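Local coordinates for glycosyl hydrolases family 2, sugar binding domain protein (Bacteroides uniformis str. 3978 T3 ii, PDB 6D1P) that is a gut bacterial beta-glucuronidase of glycosyl hydrolase family 2, which probably hydrolyses O-glycosidic bonds to glucuronic acid in sugar conjugates, at residues A[99-104]-A[196-201]; A[484-489]-A[541-546]; A[490-495]-A[536-541]. All blocks are in the same frame, centred on the assembly; numbering follows the deposited sequence.

Contact 1. Residues A[99-104]-A[196-201]; sequences ENPYTN and LVYTPA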
loop_
_atom_site.group_PDB
_atom_site.type_symbol
_atom_site.label_atom_id
_atom_site.label_comp_id
_atom_site.label_asym_id
_atom_site.label_seq_id
_atom_site.Cartn_x
_atom_site.Cartn_y
_atom_site.Cartn_z
ATOM N N GLU A 99 18.084 21.551 -23.646
ATOM C CA GLU A 99 18.776 22.243 -24.735
ATOM C C GLU A 99 17.849 23.329 -25.279
ATOM O O GLU A 99 17.244 23.160 -26.342
ATOM C CB GLU A 99 19.200 21.221 -25.904
ATOM C CG GLU A 99 19.938 19.933 -25.468
ATOM C CD GLU A 99 20.288 19.006 -26.651
ATOM O OE1 GLU A 99 21.496 18.807 -26.921
ATOM O OE2 GLU A 99 19.358 18.483 -27.312
ATOM N N ASN A 100 17.742 24.447 -24.563
ATOM C CA ASN A 100 16.830 25.511 -24.994
ATOM C C ASN A 100 17.428 26.285 -26.162
ATOM O O ASN A 100 18.493 26.895 -26.005
ATOM C CB ASN A 100 16.525 26.473 -23.853
ATOM C CG ASN A 100 15.330 27.376 -24.163
ATOM O OD1 ASN A 100 14.834 27.409 -25.292
ATOM N ND2 ASN A 100 14.867 28.111 -23.162
ATOM N N PRO A 101 16.765 26.317 -27.342
ATOM C CA PRO A 101 17.317 26.987 -28.522
ATOM C C PRO A 101 16.947 28.466 -28.646
ATOM O O PRO A 101 16.557 28.945 -29.714
ATOM C CB PRO A 101 16.697 26.183 -29.675
ATOM C CG PRO A 101 15.325 25.872 -29.151
ATOM C CD PRO A 101 15.535 25.574 -27.673
ATOM N N TYR A 102 17.060 29.209 -27.550
ATOM C CA TYR A 102 16.640 30.603 -27.598
ATOM C C TYR A 102 17.510 31.420 -26.667
ATOM O O TYR A 102 17.809 30.994 -25.547
ATOM C CB TYR A 102 15.168 30.793 -27.203
ATOM C CG TYR A 102 14.179 30.029 -28.054
ATOM C CD1 TYR A 102 13.493 28.937 -27.542
ATOM C CD2 TYR A 102 13.929 30.396 -29.364
ATOM C CE1 TYR A 102 12.585 28.231 -28.315
ATOM C CE2 TYR A 102 13.025 29.697 -30.141
ATOM C CZ TYR A 102 12.359 28.610 -29.610
ATOM O OH TYR A 102 11.457 27.905 -30.379
ATOM N N THR A 103 17.905 32.597 -27.141
ATOM C CA THR A 103 18.617 33.540 -26.299
ATOM C C THR A 103 17.702 33.994 -25.177
ATOM O O THR A 103 16.643 34.581 -25.430
ATOM C CB THR A 103 19.080 34.730 -27.129
ATOM O OG1 THR A 103 19.728 34.248 -28.312
ATOM C CG2 THR A 103 20.040 35.597 -26.328
ATOM N N ASN A 104 18.100 33.701 -23.938
ATOM C CA ASN A 104 17.260 33.963 -22.769
ATOM C C ASN A 104 15.860 33.382 -22.962
ATOM O O ASN A 104 14.854 33.964 -22.548
ATOM C CB ASN A 104 17.194 35.459 -22.459
ATOM C CG ASN A 104 18.564 36.085 -22.348
ATOM O OD1 ASN A 104 18.836 37.115 -22.971
ATOM N ND2 ASN A 104 19.447 35.459 -21.568
ATOM N N LEU A 196 8.158 18.827 -22.064
ATOM C CA LEU A 196 9.241 19.801 -21.985
ATOM C C LEU A 196 9.052 20.829 -23.096
ATOM O O LEU A 196 8.889 20.458 -24.267
ATOM C CB LEU A 196 10.596 19.104 -22.116
ATOM C CG LEU A 196 11.834 19.985 -21.997
ATOM C CD1 LEU A 196 11.908 20.616 -20.614
ATOM C CD2 LEU A 196 13.077 19.153 -22.292
ATOM N N VAL A 197 9.033 22.112 -22.737
ATOM C CA VAL A 197 8.611 23.150 -23.676
ATOM C C VAL A 197 9.537 24.355 -23.572
ATOM O O VAL A 197 9.784 24.874 -22.476
ATOM C CB VAL A 197 7.147 23.577 -23.445
ATOM C CG1 VAL A 197 6.719 24.627 -24.474
ATOM C CG2 VAL A 197 6.220 22.369 -23.506
ATOM N N TYR A 198 10.037 24.799 -24.723
ATOM C CA TYR A 198 10.904 25.965 -24.841
ATOM C C TYR A 198 10.172 27.092 -25.562
ATOM O O TYR A 198 9.464 26.852 -26.550
ATOM C CB TYR A 198 12.176 25.633 -25.625
ATOM C CG TYR A 198 12.958 24.415 -25.187
ATOM C CD1 TYR A 198 13.639 24.405 -23.986
ATOM C CD2 TYR A 198 13.065 23.297 -26.008
ATOM C CE1 TYR A 198 14.384 23.308 -23.587
ATOM C CE2 TYR A 198 13.814 22.189 -25.619
ATOM C CZ TYR A 198 14.472 22.207 -24.402
ATOM O OH TYR A 198 15.224 21.126 -23.986
ATOM N N THR A 199 10.354 28.317 -25.084
ATOM C CA THR A 199 9.773 29.504 -25.697
ATOM C C THR A 199 10.789 30.634 -25.649
ATOM O O THR A 199 11.698 30.626 -24.809
ATOM C CB THR A 199 8.479 29.962 -25.004
ATOM O OG1 THR A 199 8.719 30.144 -23.605
ATOM C CG2 THR A 199 7.375 28.960 -25.202
ATOM N N PRO A 200 10.664 31.621 -26.538
ATOM C CA PRO A 200 11.534 32.801 -26.476
ATOM C C PRO A 200 11.249 33.652 -25.246
ATOM O O PRO A 200 10.243 33.492 -24.551
ATOM C CB PRO A 200 11.190 33.564 -27.760
ATOM C CG PRO A 200 10.578 32.570 -28.646
ATOM C CD PRO A 200 9.847 31.618 -27.762
ATOM N N ALA A 201 12.165 34.591 -24.990
ATOM C CA ALA A 201 11.960 35.563 -23.919
ATOM C C ALA A 201 10.616 36.262 -24.058
ATOM O O ALA A 201 9.958 36.575 -23.058
ATOM C CB ALA A 201 13.089 36.593 -23.916
HETATM O O HOH W 1 14.369 34.692 -26.587
#
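Tyr198, next to last in strand 194-199, packs against the loop 99-104 in the family 2 sugar-binding domain. That loop connects strands 89-96 and 106-111, and 106-111 pairs antiparallel with 194-199. Tyr198 CG stands anti to the carbonyl carbon (chi1 -51°), which sets one ring face against the backbone of Glu99 and Asn100 and against Pro101 CD. At the root, Tyr198 CB meets Asn100 OD1 at 3.2 Å and touches the rim of the Tyr102 ring, lying in that ring's plane. CG lies by Asn100 OD1 and Pro101 CD. CD1 packs on Asn100 CG, and Tyr198 CD2 packs on Pro101 CD at 3.7 Å. The Asn100 amide runs past the ring in the opposite direction, its plane tilted 25° from the ring. CE1 meets Asn100 CA, which sits over the face as a CH-pi contact, 3.8 Å from the centroid of the Tyr198 ring. Pro101 CD adds a second on the same face. CE2 and CZ lie by Glu99 O. At the tip, Tyr198 OH accepts a hydrogen bond from Glu99 N at 2.9 Å, with an N-H...O angle of 154°.

Tyr102 is held between two prolines. Pro101 CG covers one face. Pro200 covers the other, its CG 4.2 Å from the centroid of the Tyr102 ring. A water bridges Thr103 O and Ala201 N. With an alanine at Tyr198, Glu99 N would lose its acceptor and Asn100 CA and Pro101 CD their ring face, so the loop would probably be held less firmly. Asn100 OD1 is buried without a polar partner. The contact rests mainly on CH-pi packing, with one direct hydrogen bond.

Contact 2. Residues A[484-489]-A[541-546]; sequences AGWYGR and AADRNG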
loop_
_atom_site.group_PDB
_atom_site.type_symbol
_atom_site.label_atom_id
_atom_site.label_comp_id
_atom_site.label_asym_id
_atom_site.label_seq_id
_atom_site.Cartn_x
_atom_site.Cartn_y
_atom_site.Cartn_z
ATOM N N ALA A 484 -35.713 6.487 -15.118
ATOM C CA ALA A 484 -36.876 5.640 -15.336
ATOM C C ALA A 484 -36.457 4.198 -15.510
ATOM O O ALA A 484 -35.605 3.887 -16.338
ATOM C CB ALA A 484 -37.635 6.113 -16.582
ATOM N N GLY A 485 -37.061 3.313 -14.733
ATOM C CA GLY A 485 -36.720 1.913 -14.813
ATOM C C GLY A 485 -35.446 1.507 -14.099
ATOM O O GLY A 485 -35.184 0.299 -13.980
ATOM N N TRP A 486 -34.638 2.455 -13.613
ATOM C CA TRP A 486 -33.399 2.102 -12.932
ATOM C C TRP A 486 -33.453 2.479 -11.457
ATOM O O TRP A 486 -33.589 1.599 -10.614
ATOM C CB TRP A 486 -32.158 2.701 -13.599
ATOM C CG TRP A 486 -30.972 2.007 -13.010
ATOM C CD1 TRP A 486 -30.041 2.522 -12.127
ATOM C CD2 TRP A 486 -30.641 0.624 -13.177
ATOM N NE1 TRP A 486 -29.125 1.535 -11.774
ATOM C CE2 TRP A 486 -29.476 0.367 -12.404
ATOM C CE3 TRP A 486 -31.205 -0.421 -13.919
ATOM C CZ2 TRP A 486 -28.870 -0.887 -12.367
ATOM C CZ3 TRP A 486 -30.595 -1.665 -13.876
ATOM C CH2 TRP A 486 -29.441 -1.890 -13.098
ATOM N N TYR A 487 -33.336 3.757 -11.112
ATOM C CA TYR A 487 -33.472 4.125 -9.710
ATOM C C TYR A 487 -34.898 4.481 -9.322
ATOM O O TYR A 487 -35.202 4.523 -8.123
ATOM C CB TYR A 487 -32.549 5.294 -9.369
ATOM C CG TYR A 487 -31.076 4.996 -9.494
ATOM C CD1 TYR A 487 -30.484 3.979 -8.740
ATOM C CD2 TYR A 487 -30.267 5.748 -10.349
ATOM C CE1 TYR A 487 -29.125 3.717 -8.841
ATOM C CE2 TYR A 487 -28.908 5.489 -10.457
ATOM C CZ TYR A 487 -28.343 4.478 -9.686
ATOM O OH TYR A 487 -27.006 4.205 -9.784
ATOM N N GLY A 488 -35.772 4.740 -10.297
ATOM C CA GLY A 488 -37.157 5.017 -9.991
ATOM C C GLY A 488 -38.153 4.564 -11.039
ATOM O O GLY A 488 -37.919 4.743 -12.234
ATOM N N ARG A 489 -39.261 3.968 -10.587
ATOM C CA ARG A 489 -40.400 3.601 -11.421
ATOM C C ARG A 489 -39.988 2.703 -12.589
ATOM O O ARG A 489 -38.908 2.096 -12.568
ATOM C CB ARG A 489 -41.110 4.869 -11.916
ATOM C CG ARG A 489 -41.283 5.921 -10.809
ATOM C CD ARG A 489 -42.231 7.049 -11.206
ATOM N NE ARG A 489 -43.529 6.508 -11.583
ATOM C CZ ARG A 489 -44.390 7.127 -12.383
ATOM N NH1 ARG A 489 -44.086 8.320 -12.888
ATOM N NH2 ARG A 489 -45.549 6.546 -12.686
ATOM N N ALA A 541 -37.611 0.194 -10.766
ATOM C CA ALA A 541 -36.357 0.416 -10.048
ATOM C C ALA A 541 -35.443 -0.812 -10.102
ATOM O O ALA A 541 -35.139 -1.450 -9.084
ATOM C CB ALA A 541 -36.644 0.823 -8.598
ATOM N N ALA A 542 -35.015 -1.142 -11.324
ATOM C CA ALA A 542 -34.265 -2.375 -11.534
ATOM C C ALA A 542 -32.933 -2.390 -10.782
ATOM O O ALA A 542 -32.393 -3.478 -10.534
ATOM C CB ALA A 542 -34.024 -2.599 -13.027
ATOM N N ASP A 543 -32.388 -1.217 -10.436
ATOM C CA ASP A 543 -31.197 -1.154 -9.591
ATOM C C ASP A 543 -31.317 -2.080 -8.385
ATOM O O ASP A 543 -30.416 -2.877 -8.103
ATOM C CB ASP A 543 -30.950 0.273 -9.110
ATOM C CG ASP A 543 -29.820 0.338 -8.090
ATOM O OD1 ASP A 543 -28.731 -0.162 -8.425
ATOM O OD2 ASP A 543 -30.018 0.851 -6.957
ATOM N N ARG A 544 -32.439 -1.994 -7.671
ATOM C CA ARG A 544 -32.678 -2.802 -6.482
ATOM C C ARG A 544 -33.468 -4.067 -6.775
ATOM O O ARG A 544 -33.354 -5.038 -6.021
ATOM C CB ARG A 544 -33.437 -1.978 -5.422
ATOM C CG ARG A 544 -32.736 -0.676 -4.985
ATOM C CD ARG A 544 -33.578 0.176 -4.005
ATOM N NE ARG A 544 -34.781 0.759 -4.610
ATOM C CZ ARG A 544 -34.787 1.853 -5.373
ATOM N NH1 ARG A 544 -33.652 2.485 -5.649
ATOM N NH2 ARG A 544 -35.925 2.320 -5.869
ATOM N N ASN A 545 -34.248 -4.084 -7.860
ATOM C CA ASN A 545 -35.162 -5.174 -8.142
ATOM C C ASN A 545 -34.817 -6.007 -9.370
ATOM O O ASN A 545 -35.366 -7.097 -9.508
ATOM C CB ASN A 545 -36.583 -4.625 -8.309
ATOM C CG ASN A 545 -37.100 -3.994 -7.044
ATOM O OD1 ASN A 545 -37.048 -4.599 -5.973
ATOM N ND2 ASN A 545 -37.573 -2.757 -7.152
ATOM N N GLY A 546 -33.932 -5.544 -10.255
ATOM C CA GLY A 546 -33.603 -6.288 -11.459
ATOM C C GLY A 546 -32.468 -7.288 -11.239
ATOM O O GLY A 546 -31.884 -7.387 -10.163
HETATM O O HOH W 2 -26.665 0.917 -9.668
#
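Four hydrogen bonds join loop 484-489 to the start of helix 542-545, and three of them run between backbone atoms. Ala541 N, at the N-cap position, gives to Arg489 O at 2.9 Å. Ala542 N gives to Gly485 O, and Asp543 N to Trp486 O at 3.1 Å. The loop carbonyls take up the N-H of the N-cap residue and the first two N-H groups of the helix. The fourth bond comes from a side chain. Arg544 bends at chi3 (-68°) and sends NH2 to Tyr487 O at 3.2 Å. That oxygen lies in the guanidinium plane. All four donors come from above the carbonyl planes.

The ring contacts centre on Asp543. Its CB stands over the five-membered ring of Trp486, 3.7 Å from the centroid, as a CH-pi contact. Its OD2 meets the edge of the Tyr487 ring. Trp486 CD1 lies over the centre of that same ring. Ala542 CB packs on Trp486 CZ3 at 3.7 Å.

One water accepts from Trp486 NE1 and donates to Asp543 OD1. The Tyr487 hydroxyl is hydrogen-bonded to Lys597 NZ.

The loop follows strand 477-479 of the TIM barrel domain and leads into helix 494-503. Tyr552 of helix 550-564 backs both Trp486 and Ala542.

Contact 3. Residues A[490-495]-A[536-541]; sequences RFRNYR and NFDIEA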
loop_
_atom_site.group_PDB
_atom_site.type_symbol
_atom_site.label_atom_id
_atom_site.label_comp_id
_atom_site.label_asym_id
_atom_site.label_seq_id
_atom_site.Cartn_x
_atom_site.Cartn_y
_atom_site.Cartn_z
ATOM N N ARG A 490 -40.838 2.606 -13.604
ATOM C CA ARG A 490 -40.610 1.710 -14.726
ATOM C C ARG A 490 -40.017 2.490 -15.893
ATOM O O ARG A 490 -40.144 3.714 -15.977
ATOM C CB ARG A 490 -41.921 1.021 -15.126
ATOM C CG ARG A 490 -42.517 0.134 -14.011
ATOM C CD ARG A 490 -43.854 -0.516 -14.415
ATOM N NE ARG A 490 -44.826 0.472 -14.879
ATOM C CZ ARG A 490 -45.437 0.464 -16.071
ATOM N NH1 ARG A 490 -45.211 -0.510 -16.946
ATOM N NH2 ARG A 490 -46.304 1.437 -16.388
ATOM N N PHE A 491 -39.327 1.781 -16.790
ATOM C CA PHE A 491 -38.780 2.524 -17.920
ATOM C C PHE A 491 -39.888 2.995 -18.858
ATOM O O PHE A 491 -39.715 3.998 -19.564
ATOM C CB PHE A 491 -37.678 1.724 -18.653
ATOM C CG PHE A 491 -38.133 0.456 -19.356
ATOM C CD1 PHE A 491 -38.891 0.508 -20.526
ATOM C CD2 PHE A 491 -37.713 -0.780 -18.899
ATOM C CE1 PHE A 491 -39.282 -0.661 -21.185
ATOM C CE2 PHE A 491 -38.078 -1.957 -19.552
ATOM C CZ PHE A 491 -38.864 -1.898 -20.699
ATOM N N ARG A 492 -41.045 2.334 -18.822
ATOM C CA ARG A 492 -42.206 2.816 -19.559
ATOM C C ARG A 492 -42.741 4.144 -19.014
ATOM O O ARG A 492 -43.494 4.831 -19.719
ATOM C CB ARG A 492 -43.290 1.736 -19.549
ATOM C CG ARG A 492 -43.004 0.605 -20.535
ATOM C CD ARG A 492 -43.884 -0.603 -20.298
ATOM N NE ARG A 492 -43.718 -1.619 -21.346
ATOM C CZ ARG A 492 -42.904 -2.674 -21.252
ATOM N NH1 ARG A 492 -42.159 -2.865 -20.166
ATOM N NH2 ARG A 492 -42.827 -3.549 -22.240
ATOM N N ASN A 493 -42.337 4.551 -17.810
ATOM C CA ASN A 493 -42.730 5.852 -17.275
ATOM C C ASN A 493 -41.847 6.995 -17.757
ATOM O O ASN A 493 -41.987 8.115 -17.246
ATOM C CB ASN A 493 -42.723 5.799 -15.746
ATOM C CG ASN A 493 -43.700 4.779 -15.207
ATOM O OD1 ASN A 493 -43.382 3.999 -14.310
ATOM N ND2 ASN A 493 -44.921 4.780 -15.766
ATOM N N TYR A 494 -40.969 6.746 -18.737
ATOM C CA TYR A 494 -39.936 7.718 -19.095
ATOM C C TYR A 494 -40.536 9.027 -19.605
ATOM O O TYR A 494 -40.187 10.111 -19.128
ATOM C CB TYR A 494 -38.988 7.119 -20.149
ATOM C CG TYR A 494 -38.127 8.165 -20.854
ATOM C CD1 TYR A 494 -37.374 9.083 -20.128
ATOM C CD2 TYR A 494 -38.068 8.230 -22.238
ATOM C CE1 TYR A 494 -36.605 10.040 -20.763
ATOM C CE2 TYR A 494 -37.292 9.189 -22.887
ATOM C CZ TYR A 494 -36.569 10.089 -22.148
ATOM O OH TYR A 494 -35.799 11.049 -22.783
ATOM N N ARG A 495 -41.398 8.951 -20.619
ATOM C CA ARG A 495 -41.931 10.177 -21.198
ATOM C C ARG A 495 -42.617 11.036 -20.141
ATOM O O ARG A 495 -42.416 12.251 -20.100
ATOM C CB ARG A 495 -42.902 9.853 -22.340
ATOM C CG ARG A 495 -43.470 11.097 -23.018
ATOM C CD ARG A 495 -44.749 10.789 -23.796
ATOM N NE ARG A 495 -44.516 10.091 -25.059
ATOM C CZ ARG A 495 -45.342 9.172 -25.561
ATOM N NH1 ARG A 495 -46.443 8.835 -24.892
ATOM N NH2 ARG A 495 -45.066 8.584 -26.728
ATOM N N ASN A 536 -41.595 -10.067 -17.245
ATOM C CA ASN A 536 -40.606 -10.031 -16.165
ATOM C C ASN A 536 -39.626 -8.873 -16.295
ATOM O O ASN A 536 -38.890 -8.602 -15.341
ATOM C CB ASN A 536 -39.830 -11.355 -16.102
ATOM C CG ASN A 536 -39.112 -11.687 -17.415
ATOM O OD1 ASN A 536 -39.645 -11.475 -18.500
ATOM N ND2 ASN A 536 -37.895 -12.203 -17.311
ATOM N N PHE A 537 -39.599 -8.196 -17.436
ATOM C CA PHE A 537 -38.770 -7.017 -17.635
ATOM C C PHE A 537 -39.511 -5.723 -17.370
ATOM O O PHE A 537 -38.878 -4.671 -17.297
ATOM C CB PHE A 537 -38.217 -6.992 -19.062
ATOM C CG PHE A 537 -37.298 -8.144 -19.365
ATOM C CD1 PHE A 537 -36.224 -8.431 -18.523
ATOM C CD2 PHE A 537 -37.522 -8.957 -20.465
ATOM C CE1 PHE A 537 -35.374 -9.506 -18.779
ATOM C CE2 PHE A 537 -36.673 -10.023 -20.736
ATOM C CZ PHE A 537 -35.596 -10.300 -19.883
ATOM N N ASP A 538 -40.825 -5.775 -17.227
ATOM C CA ASP A 538 -41.616 -4.596 -16.893
ATOM C C ASP A 538 -41.640 -4.465 -15.377
ATOM O O ASP A 538 -42.531 -4.981 -14.698
ATOM C CB ASP A 538 -43.015 -4.725 -17.468
ATOM C CG ASP A 538 -43.811 -3.467 -17.318
ATOM O OD1 ASP A 538 -43.202 -2.393 -17.111
ATOM O OD2 ASP A 538 -45.052 -3.563 -17.402
ATOM N N ILE A 539 -40.638 -3.779 -14.825
ATOM C CA ILE A 539 -40.481 -3.694 -13.379
ATOM C C ILE A 539 -40.115 -2.275 -12.968
ATOM O O ILE A 539 -39.789 -1.413 -13.791
ATOM C CB ILE A 539 -39.431 -4.683 -12.846
ATOM C CG1 ILE A 539 -38.058 -4.384 -13.464
ATOM C CG2 ILE A 539 -39.870 -6.105 -13.103
ATOM C CD1 ILE A 539 -36.901 -5.208 -12.872
ATOM N N GLU A 540 -40.196 -2.045 -11.663
ATOM C CA GLU A 540 -39.818 -0.789 -11.039
ATOM C C GLU A 540 -38.383 -0.874 -10.547
ATOM O O GLU A 540 -37.992 -1.887 -9.962
ATOM C CB GLU A 540 -40.716 -0.489 -9.841
ATOM C CG GLU A 540 -42.118 -0.123 -10.179
ATOM C CD GLU A 540 -42.603 1.006 -9.303
ATOM O OE1 GLU A 540 -42.224 1.033 -8.098
ATOM O OE2 GLU A 540 -43.337 1.874 -9.832
ATOM N N ALA A 541 -37.611 0.194 -10.766
ATOM C CA ALA A 541 -36.357 0.416 -10.048
ATOM C C ALA A 541 -35.443 -0.812 -10.102
ATOM O O ALA A 541 -35.139 -1.450 -9.084
ATOM C CB ALA A 541 -36.644 0.823 -8.598
HETATM O O HOH W 3 -39.033 -1.186 -16.195
HETATM O O HOH W 4 -41.398 -0.880 -18.115
#
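Asp538 OD1 is gripped by three partners. Arg490 NH1 gives Asp538 OD1 a hydrogen bond of 2.8 Å, as part of a salt bridge. Arg492 NH1 forms a second, longer salt bridge to Asp538 OD1 at 3.3 Å. A water donates a hydrogen bond to Asp538 OD1 at 2.6 Å, and also accepts from Arg492 NH1.

The two arginines reach the carboxylate by different routes. Arg490 bends at chi3 (-54°), which brings NH1 to the syn lone pair of OD1. The carboxylate carbon lies at the edge of this guanidinium, in its plane, but the two planes are turned 59° apart. Arg492 runs extended from CG to NE and crosses Asp538 at about a right angle. Asp538 CG stands anti to the backbone N (chi1 -172°), in an inverse gamma turn centred on this residue. Its OD2 accepts from the backbone of Ile534.

Nearer the backbone, Arg490 CG lies 3.1 Å from Ile539 O. Arg490 CG also packs on Glu540 CG at 3.9 Å. A second water links Phe491 N to Ile539 O. The water on Asp538 lies over the centre of the Phe491 ring. The ring also meets Trp559 and touches Leu556, both of helix 550-564.

Asn493 OD1 accepts from Arg490 N at 3.0 Å, on a lone pair. This ties Arg490, just before the short 3-10 segment 491-493, back onto Asn493. Two positive groups on one buried aspartate would be expected to favour its ionised form. Within the TIM barrel domain, charge and bound water, more than apolar packing, join the approach to helix 494-503 to the loop 536-541.

In the fold
Contacts 2 and 3 are neighbours, and contact 1 stands apart. The centres of contacts 2 and 3 are about 7 Å apart, and the two share Ala541. Contact 3 is nested in the chain loop that contact 2 closes. Asn545 ND2 probably bonds to Glu540 O at 3.0 Å, and Ile539 CD1 packs on Gly546 CA. Both lie in the TIM barrel domain. Contact 1 belongs to the sugar-binding domain, across the chain's centre. Its centre is about 58 Å from that of contact 2 and about 62 Å from that of contact 3. None of the potassium or sodium ligands lies in these segments. A glycerol, probably from crystallisation, lies about 4 Å from the side chain of Tyr487.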